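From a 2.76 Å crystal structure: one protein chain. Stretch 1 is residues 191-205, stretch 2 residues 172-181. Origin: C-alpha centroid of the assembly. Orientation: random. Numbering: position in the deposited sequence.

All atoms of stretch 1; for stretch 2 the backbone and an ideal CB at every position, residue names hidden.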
ATOM      1  N   THR A 191       6.199  59.326 -13.856  1.00 47.52           N
ATOM      2  CA  THR A 191       6.674  58.806 -15.134  1.00 42.50           C
ATOM      3  C   THR A 191       7.116  57.351 -15.011  1.00 45.58           C
ATOM      4  O   THR A 191       7.089  56.773 -13.923  1.00 46.01           O
ATOM      5  CB  THR A 191       7.857  59.634 -15.677  1.00 44.11           C
ATOM      6  OG1 THR A 191       8.929  59.612 -14.727  1.00 50.81           O
ATOM      7  CG2 THR A 191       7.441  61.077 -15.936  1.00 45.75           C
ATOM      8  N   VAL A 192       7.531  56.768 -16.132  1.00 41.46           N
ATOM      9  CA  VAL A 192       7.997  55.385 -16.169  1.00 35.86           C
ATOM     10  C   VAL A 192       9.309  55.297 -16.942  1.00 37.96           C
ATOM     11  O   VAL A 192       9.429  55.856 -18.031  1.00 46.37           O
ATOM     12  CB  VAL A 192       6.956  54.449 -16.824  1.00 29.14           C
ATOM     13  CG1 VAL A 192       7.439  53.010 -16.791  1.00 38.77           C
ATOM     14  CG2 VAL A 192       5.608  54.575 -16.134  1.00 31.26           C
ATOM     15  N   LYS A 193      10.295  54.606 -16.376  1.00 34.65           N
ATOM     16  CA  LYS A 193      11.587  54.444 -17.038  1.00 36.70           C
ATOM     17  C   LYS A 193      11.995  52.973 -17.078  1.00 42.92           C
ATOM     18  O   LYS A 193      11.634  52.196 -16.195  1.00 43.28           O
ATOM     19  CB  LYS A 193      12.667  55.270 -16.330  1.00 42.84           C
ATOM     20  CG  LYS A 193      12.206  56.644 -15.847  1.00 48.61           C
ATOM     21  CD  LYS A 193      11.907  57.600 -16.995  1.00 52.62           C
ATOM     22  CE  LYS A 193      13.175  58.211 -17.565  1.00 58.12           C
ATOM     23  NZ  LYS A 193      14.071  58.719 -16.490  1.00 57.76           N
ATOM     24  N   LEU A 194      12.751  52.598 -18.107  1.00 42.95           N
ATOM     25  CA  LEU A 194      13.234  51.228 -18.255  1.00 37.56           C
ATOM     26  C   LEU A 194      14.622  51.077 -17.647  1.00 39.27           C
ATOM     27  O   LEU A 194      15.430  52.005 -17.681  1.00 43.24           O
ATOM     28  CB  LEU A 194      13.270  50.808 -19.726  1.00 40.61           C
ATOM     29  CG  LEU A 194      11.979  50.746 -20.545  1.00 41.17           C
ATOM     30  CD1 LEU A 194      12.267  50.116 -21.903  1.00 38.88           C
ATOM     31  CD2 LEU A 194      10.879  49.985 -19.817  1.00 35.79           C
ATOM     32  N   VAL A 195      14.890  49.907 -17.079  1.00 37.52           N
ATOM     33  CA  VAL A 195      16.165  49.654 -16.428  1.00 39.92           C
ATOM     34  C   VAL A 195      16.617  48.217 -16.679  1.00 41.82           C
ATOM     35  O   VAL A 195      15.798  47.324 -16.905  1.00 42.34           O
ATOM     36  CB  VAL A 195      16.080  49.932 -14.909  1.00 43.18           C
ATOM     37  CG1 VAL A 195      15.359  48.803 -14.193  1.00 40.30           C
ATOM     38  CG2 VAL A 195      17.467  50.137 -14.321  1.00 47.03           C
ATOM     39  N   LYS A 196      17.929  48.016 -16.713  1.00 40.97           N
ATOM     40  CA  LYS A 196      18.491  46.687 -16.871  1.00 41.39           C
ATOM     41  C   LYS A 196      19.879  46.631 -16.247  1.00 41.24           C
ATOM     42  O   LYS A 196      20.681  47.539 -16.454  1.00 48.45           O
ATOM     43  CB  LYS A 196      18.560  46.347 -18.355  1.00 36.08           C
ATOM     44  CG  LYS A 196      18.518  44.881 -18.702  1.00 42.97           C
ATOM     45  CD  LYS A 196      18.917  44.699 -20.157  1.00 51.08           C
ATOM     46  CE  LYS A 196      18.345  45.808 -21.034  1.00 44.97           C
ATOM     47  NZ  LYS A 196      19.202  46.044 -22.227  1.00 44.88           N
ATOM     48  N   VAL A 197      20.201  45.553 -15.542  1.00 39.77           N
ATOM     49  CA  VAL A 197      21.562  45.398 -15.043  1.00 47.13           C
ATOM     50  C   VAL A 197      22.304  44.472 -16.003  1.00 48.12           C
ATOM     51  O   VAL A 197      21.779  43.435 -16.410  1.00 44.92           O
ATOM     52  CB  VAL A 197      21.599  44.863 -13.595  1.00 44.14           C
ATOM     53  CG1 VAL A 197      23.032  44.602 -13.162  1.00 43.61           C
ATOM     54  CG2 VAL A 197      20.940  45.861 -12.650  1.00 33.27           C
ATOM     55  N   ASP A 198      23.519  44.867 -16.374  1.00 49.02           N
ATOM     56  CA  ASP A 198      24.235  44.250 -17.490  1.00 54.54           C
ATOM     57  C   ASP A 198      25.080  43.037 -17.107  1.00 48.76           C
ATOM     58  O   ASP A 198      25.750  42.453 -17.959  1.00 48.48           O
ATOM     59  CB  ASP A 198      25.128  45.293 -18.166  1.00 62.22           C
ATOM     60  CG  ASP A 198      24.333  46.426 -18.782  1.00 69.96           C
ATOM     61  OD1 ASP A 198      23.187  46.180 -19.214  1.00 66.32           O
ATOM     62  OD2 ASP A 198      24.851  47.561 -18.831  1.00 73.59           O
ATOM     63  N   TRP A 199      25.057  42.665 -15.831  1.00 44.68           N
ATOM     64  CA  TRP A 199      25.766  41.478 -15.365  1.00 41.19           C
ATOM     65  C   TRP A 199      24.844  40.673 -14.451  1.00 37.68           C
ATOM     66  O   TRP A 199      23.874  41.220 -13.926  1.00 39.22           O
ATOM     67  CB  TRP A 199      27.061  41.864 -14.640  1.00 37.83           C
ATOM     68  CG  TRP A 199      26.854  42.388 -13.255  1.00 37.92           C
ATOM     69  CD1 TRP A 199      26.714  41.655 -12.111  1.00 37.00           C
ATOM     70  CD2 TRP A 199      26.779  43.762 -12.859  1.00 38.27           C
ATOM     71  NE1 TRP A 199      26.548  42.487 -11.032  1.00 37.28           N
ATOM     72  CE2 TRP A 199      26.586  43.786 -11.464  1.00 37.66           C
ATOM     73  CE3 TRP A 199      26.855  44.975 -13.551  1.00 39.51           C
ATOM     74  CZ2 TRP A 199      26.466  44.973 -10.747  1.00 36.80           C
ATOM     75  CZ3 TRP A 199      26.737  46.153 -12.838  1.00 46.01           C
ATOM     76  CH2 TRP A 199      26.544  46.144 -11.450  1.00 44.83           C
ATOM     77  N   PRO A 200      25.116  39.366 -14.284  1.00 34.90           N
ATOM     78  CA  PRO A 200      24.222  38.566 -13.434  1.00 30.82           C
ATOM     79  C   PRO A 200      24.246  38.995 -11.968  1.00 30.03           C
ATOM     80  O   PRO A 200      25.308  38.970 -11.343  1.00 31.24           O
ATOM     81  CB  PRO A 200      24.780  37.142 -13.583  1.00 30.69           C
ATOM     82  CG  PRO A 200      25.642  37.178 -14.810  1.00 33.58           C
ATOM     83  CD  PRO A 200      26.192  38.557 -14.879  1.00 33.21           C
ATOM     84  N   VAL A 201      23.092  39.367 -11.422  1.00 26.62           N
ATOM     85  CA  VAL A 201      23.006  39.703 -10.003  1.00 26.59           C
ATOM     86  C   VAL A 201      22.424  38.610  -9.109  1.00 26.56           C
ATOM     87  O   VAL A 201      22.573  38.663  -7.890  1.00 31.72           O
ATOM     88  CB  VAL A 201      22.165  40.973  -9.789  1.00 32.11           C
ATOM     89  CG1 VAL A 201      22.829  42.163 -10.456  1.00 29.11           C
ATOM     90  CG2 VAL A 201      20.755  40.772 -10.322  1.00 23.67           C
ATOM     91  N   ALA A 202      21.788  37.610  -9.707  1.00 30.02           N
ATOM     92  CA  ALA A 202      20.995  36.672  -8.920  1.00 28.97           C
ATOM     93  C   ALA A 202      21.236  35.241  -9.344  1.00 32.68           C
ATOM     94  O   ALA A 202      21.636  34.970 -10.476  1.00 32.98           O
ATOM     95  CB  ALA A 202      19.512  37.003  -9.025  1.00 24.94           C
ATOM     96  N   ARG A 203      21.039  34.330  -8.403  1.00 34.63           N
ATOM     97  CA  ARG A 203      21.226  32.923  -8.680  1.00 36.62           C
ATOM     98  C   ARG A 203      20.413  32.051  -7.730  1.00 33.04           C
ATOM     99  O   ARG A 203      20.315  32.350  -6.540  1.00 35.69           O
ATOM    100  CB  ARG A 203      22.714  32.611  -8.594  1.00 38.54           C
ATOM    101  CG  ARG A 203      23.070  31.166  -8.504  1.00 41.71           C
ATOM    102  CD  ARG A 203      24.511  31.005  -8.900  1.00 45.00           C
ATOM    103  NE  ARG A 203      24.656  30.517 -10.261  1.00 42.81           N
ATOM    104  CZ  ARG A 203      25.020  29.276 -10.548  1.00 40.93           C
ATOM    105  NH1 ARG A 203      25.275  28.427  -9.563  1.00 37.02           N
ATOM    106  NH2 ARG A 203      25.135  28.883 -11.807  1.00 44.61           N
ATOM    107  N   ILE A 204      19.850  30.963  -8.248  1.00 37.90           N
ATOM    108  CA  ILE A 204      19.177  29.993  -7.397  1.00 38.37           C
ATOM    109  C   ILE A 204      20.042  28.739  -7.357  1.00 36.52           C
ATOM    110  O   ILE A 204      20.034  27.942  -8.296  1.00 32.31           O
ATOM    111  CB  ILE A 204      17.764  29.677  -7.931  1.00 35.48           C
ATOM    112  CG1 ILE A 204      16.946  30.968  -8.044  1.00 32.68           C
ATOM    113  CG2 ILE A 204      17.062  28.663  -7.046  1.00 35.35           C
ATOM    114  CD1 ILE A 204      15.742  30.861  -8.950  1.00 27.46           C
ATOM    115  N   PRO A 205      20.803  28.566  -6.264  1.00 35.01           N
ATOM    116  CA  PRO A 205      21.773  27.470  -6.172  1.00 36.07           C
ATOM    117  C   PRO A 205      21.171  26.120  -5.813  1.00 36.15           C
ATOM    118  O   PRO A 205      20.384  26.024  -4.872  1.00 35.95           O
ATOM    119  CB  PRO A 205      22.712  27.943  -5.067  1.00 35.64           C
ATOM    120  CG  PRO A 205      21.841  28.746  -4.171  1.00 35.51           C
ATOM    121  CD  PRO A 205      20.795  29.396  -5.046  1.00 35.02           C
ATOM    122  N   UNK A 172      21.353  29.095 -12.874  1.00 38.50           N
ATOM    123  CA  UNK A 172      21.439  29.949 -14.052  1.00 31.81           C
ATOM    124  C   UNK A 172      21.914  31.328 -13.618  1.00 32.40           C
ATOM    125  O   UNK A 172      21.668  31.742 -12.485  1.00 36.11           O
ATOM    126  CB  UNK A 172      20.093  30.035 -14.775  1.00 31.81           C
ATOM    127  N   UNK A 173      22.581  32.047 -14.516  1.00 38.83           N
ATOM    128  CA  UNK A 173      23.072  33.371 -14.170  1.00 34.23           C
ATOM    129  C   UNK A 173      21.954  34.357 -14.450  1.00 30.98           C
ATOM    130  O   UNK A 173      21.634  34.636 -15.604  1.00 35.58           O
ATOM    131  CB  UNK A 173      24.340  33.727 -14.948  1.00 34.23           C
ATOM    132  N   UNK A 174      21.383  34.912 -13.389  1.00 28.75           N
ATOM    133  CA  UNK A 174      20.184  35.722 -13.530  1.00 29.62           C
ATOM    134  C   UNK A 174      20.496  37.197 -13.390  1.00 30.87           C
ATOM    135  O   UNK A 174      21.258  37.606 -12.514  1.00 31.77           O
ATOM    136  CB  UNK A 174      19.135  35.308 -12.496  1.00 29.62           C
ATOM    137  N   UNK A 175      19.902  37.993 -14.267  1.00 32.08           N
ATOM    138  CA  UNK A 175      19.997  39.433 -14.155  1.00 31.43           C
ATOM    139  C   UNK A 175      18.610  39.968 -13.834  1.00 36.94           C
ATOM    140  O   UNK A 175      17.651  39.200 -13.728  1.00 34.95           O
ATOM    141  CB  UNK A 175      20.556  40.058 -15.435  1.00 31.43           C
ATOM    142  N   UNK A 176      18.504  41.279 -13.672  1.00 30.38           N
ATOM    143  CA  UNK A 176      17.238  41.893 -13.309  1.00 24.10           C
ATOM    144  C   UNK A 176      16.949  43.053 -14.255  1.00 31.34           C
ATOM    145  O   UNK A 176      17.868  43.693 -14.769  1.00 34.98           O
ATOM    146  CB  UNK A 176      17.259  42.368 -11.855  1.00 24.10           C
ATOM    147  N   UNK A 177      15.670  43.297 -14.509  1.00 28.49           N
ATOM    148  CA  UNK A 177      15.263  44.374 -15.387  1.00 30.77           C
ATOM    149  C   UNK A 177      13.774  44.611 -15.286  1.00 30.26           C
ATOM    150  O   UNK A 177      13.051  43.841 -14.656  1.00 32.31           O
ATOM    151  CB  UNK A 177      15.656  44.069 -16.834  1.00 30.77           C
ATOM    152  N   UNK A 178      13.316  45.697 -15.893  1.00 28.33           N
ATOM    153  CA  UNK A 178      11.910  46.029 -15.854  1.00 28.99           C
ATOM    154  C   UNK A 178      11.714  47.525 -15.924  1.00 32.42           C
ATOM    155  O   UNK A 178      12.553  48.254 -16.454  1.00 35.00           O
ATOM    156  CB  UNK A 178      11.257  45.464 -14.591  1.00 28.99           C
ATOM    157  N   UNK A 179      10.594  47.982 -15.385  1.00 27.40           N
ATOM    158  CA  UNK A 179      10.292  49.401 -15.371  1.00 35.46           C
ATOM    159  C   UNK A 179      10.281  49.965 -13.956  1.00 38.87           C
ATOM    160  O   UNK A 179       9.988  49.261 -12.990  1.00 34.89           O
ATOM    161  CB  UNK A 179       8.943  49.657 -16.047  1.00 35.46           C
ATOM    162  N   UNK A 180      10.610  51.248 -13.853  1.00 33.08           N
ATOM    163  CA  UNK A 180      10.606  51.950 -12.580  1.00 35.27           C
ATOM    164  C   UNK A 180       9.638  53.120 -12.650  1.00 37.99           C
ATOM    165  O   UNK A 180       9.603  53.844 -13.646  1.00 37.91           O
ATOM    166  CB  UNK A 180      12.012  52.430 -12.215  1.00 35.27           C
ATOM    167  N   UNK A 181       8.850  53.307 -11.598  1.00 34.86           N
ATOM    168  CA  UNK A 181       7.960  54.452 -11.548  1.00 36.09           C
ATOM    169  C   UNK A 181       8.691  55.572 -10.821  1.00 38.47           C
ATOM    170  O   UNK A 181       8.860  55.538  -9.603  1.00 36.69           O
ATOM    171  CB  UNK A 181       6.638  54.107 -10.860  1.00 36.09           C
TER

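Stretch 2 runs antiparallel to stretch 1, pairing residue by residue with Val192 to Lys196; a further, single bridge joins it to Ala202.

At position 172 the CA-to-CB bond points away, and no atom of stretch 1 lies near the ideal CB. Stretch 1 imposes almost nothing here, so many side chains would do. The residue is Arg172, whose guanidinium is bonded elsewhere in the structure.

Position 173 points sideways, its ideal CB 3.7 Å from Pro200 CG, while the guanidinium of Arg203 reaches in this direction. A short acidic residue would suit, as would a neutral polar one. It is Asp173: CB packs on the proline ring, and OD1 lies at the edge of the guanidinium, 3.7 Å from Arg203 NH2, a long salt bridge.

At 174 the backbone is the anchor. The amide N donates to Ala202 O (2.9 Å), and the carbonyl O accepts from Ala202 N (2.9 Å) and, weakly, from Val201 N (2.8 Å). The side chain leaves beside Ala202 CB, with Ile204 farther along, so an aliphatic residue of some length is favoured. Leu174 fits: its CB is 3.9 Å from Ala202 CB, and its CD1 reaches to 4.1 Å from Ile204 CD1.

Position 175 faces two carbonyl oxygens, its ideal CB 3.7 Å from Val197 O and 3.8 Å from Trp199 O. A small donor, serine or threonine, is the natural answer. In Ser175, OG donates to Val197 O at 2.5 Å, tying the side chain to the backbone of stretch 1; OG also lies 3.2 Å from Trp199 O.

Beside 176 stand the methyls of Val197 and Val201, calling for a compact aliphatic residue, valine or isoleucine. The residue is Val176, and its CG1 meets Val197 CG2 at 3.7 Å and Val201 CG2 at 3.9 Å. Its carbonyl O accepts from Val197 N (3.1 Å).

At 177 an ideal CB would sit only 3.3 Å from Val195 O and 3.5 Å from Lys196 CG. That crowding favours the smallest residue, and Gly177 lets its CA come within 4.2 Å of Lys196 CA.

Position 178 has phi/psi of 150/-154, where a CB would jam against the preceding carbonyl oxygen; this alone demands glycine. Gly178 exchanges two hydrogen bonds with Val195, N to O at 3.1 Å and O to N at 2.9 Å.

The CB at 179 lies on the face of Val192 and Leu194, 3.8 Å from Val192 CG1. Aliphatic residues or a long chain with an apolar stem would suit. Arg179 lays CD 3.7 Å from Val192 CG1, and its guanidinium leads away to partners elsewhere.

Position 180 shares the other face with Lys193 and Val195, where a branched aliphatic residue fits. Val180 sets CG2 3.9 Å from Val195 CG1, while its N donates to Lys193 O (2.7 Å).

At 181 the CB is again on the Val192 side but not close, leaving room for a longer aliphatic chain. Ile181 fills it, CD1 reaching 3.7 Å from Val192 CG2.

Stretch 2 172-181: RDLSVGGRVI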
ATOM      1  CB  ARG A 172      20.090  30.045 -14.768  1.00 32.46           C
ATOM      2  CG  ARG A 172      19.505  28.709 -15.199  1.00 34.71           C
ATOM      3  CD  ARG A 172      20.146  28.191 -16.479  1.00 29.32           C
ATOM      4  NE  ARG A 172      19.459  27.001 -16.976  1.00 28.13           N
ATOM      5  CZ  ARG A 172      19.808  26.335 -18.072  1.00 30.58           C
ATOM      6  NH1 ARG A 172      20.842  26.738 -18.797  1.00 32.08           N
ATOM      7  NH2 ARG A 172      19.118  25.267 -18.447  1.00 32.10           N
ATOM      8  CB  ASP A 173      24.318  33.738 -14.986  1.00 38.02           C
ATOM      9  CG  ASP A 173      25.513  32.854 -14.679  1.00 33.62           C
ATOM     10  OD1 ASP A 173      25.349  31.826 -13.988  1.00 37.85           O
ATOM     11  OD2 ASP A 173      26.625  33.188 -15.142  1.00 31.80           O
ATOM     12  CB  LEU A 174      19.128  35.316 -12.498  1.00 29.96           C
ATOM     13  CG  LEU A 174      18.748  33.838 -12.416  1.00 29.78           C
ATOM     14  CD1 LEU A 174      17.796  33.607 -11.252  1.00 27.76           C
ATOM     15  CD2 LEU A 174      18.133  33.354 -13.722  1.00 32.08           C
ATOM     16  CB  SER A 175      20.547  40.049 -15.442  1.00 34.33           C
ATOM     17  OG  SER A 175      20.994  41.375 -15.220  1.00 44.47           O
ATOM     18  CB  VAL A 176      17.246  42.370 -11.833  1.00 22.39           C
ATOM     19  CG1 VAL A 176      18.237  43.507 -11.634  1.00 26.43           C
ATOM     20  CG2 VAL A 176      15.849  42.776 -11.382  1.00 27.05           C
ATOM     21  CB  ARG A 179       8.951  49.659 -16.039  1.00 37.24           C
ATOM     22  CG  ARG A 179       7.788  49.021 -15.320  1.00 36.79           C
ATOM     23  CD  ARG A 179       6.497  49.506 -15.917  1.00 41.19           C
ATOM     24  NE  ARG A 179       5.330  48.922 -15.272  1.00 41.88           N
ATOM     25  CZ  ARG A 179       4.098  49.036 -15.749  1.00 42.41           C
ATOM     26  NH1 ARG A 179       3.888  49.708 -16.872  1.00 38.01           N
ATOM     27  NH2 ARG A 179       3.079  48.479 -15.109  1.00 39.03           N
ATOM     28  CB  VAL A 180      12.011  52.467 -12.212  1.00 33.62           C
ATOM     29  CG1 VAL A 180      12.023  53.013 -10.795  1.00 29.04           C
ATOM     30  CG2 VAL A 180      13.044  51.363 -12.371  1.00 34.85           C
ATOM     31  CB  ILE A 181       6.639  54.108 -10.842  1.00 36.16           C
ATOM     32  CG1 ILE A 181       6.073  52.799 -11.395  1.00 38.75           C
ATOM     33  CG2 ILE A 181       5.637  55.229 -11.009  1.00 33.80           C
ATOM     34  CD1 ILE A 181       5.748  52.850 -12.874  1.00 38.25           C
TER
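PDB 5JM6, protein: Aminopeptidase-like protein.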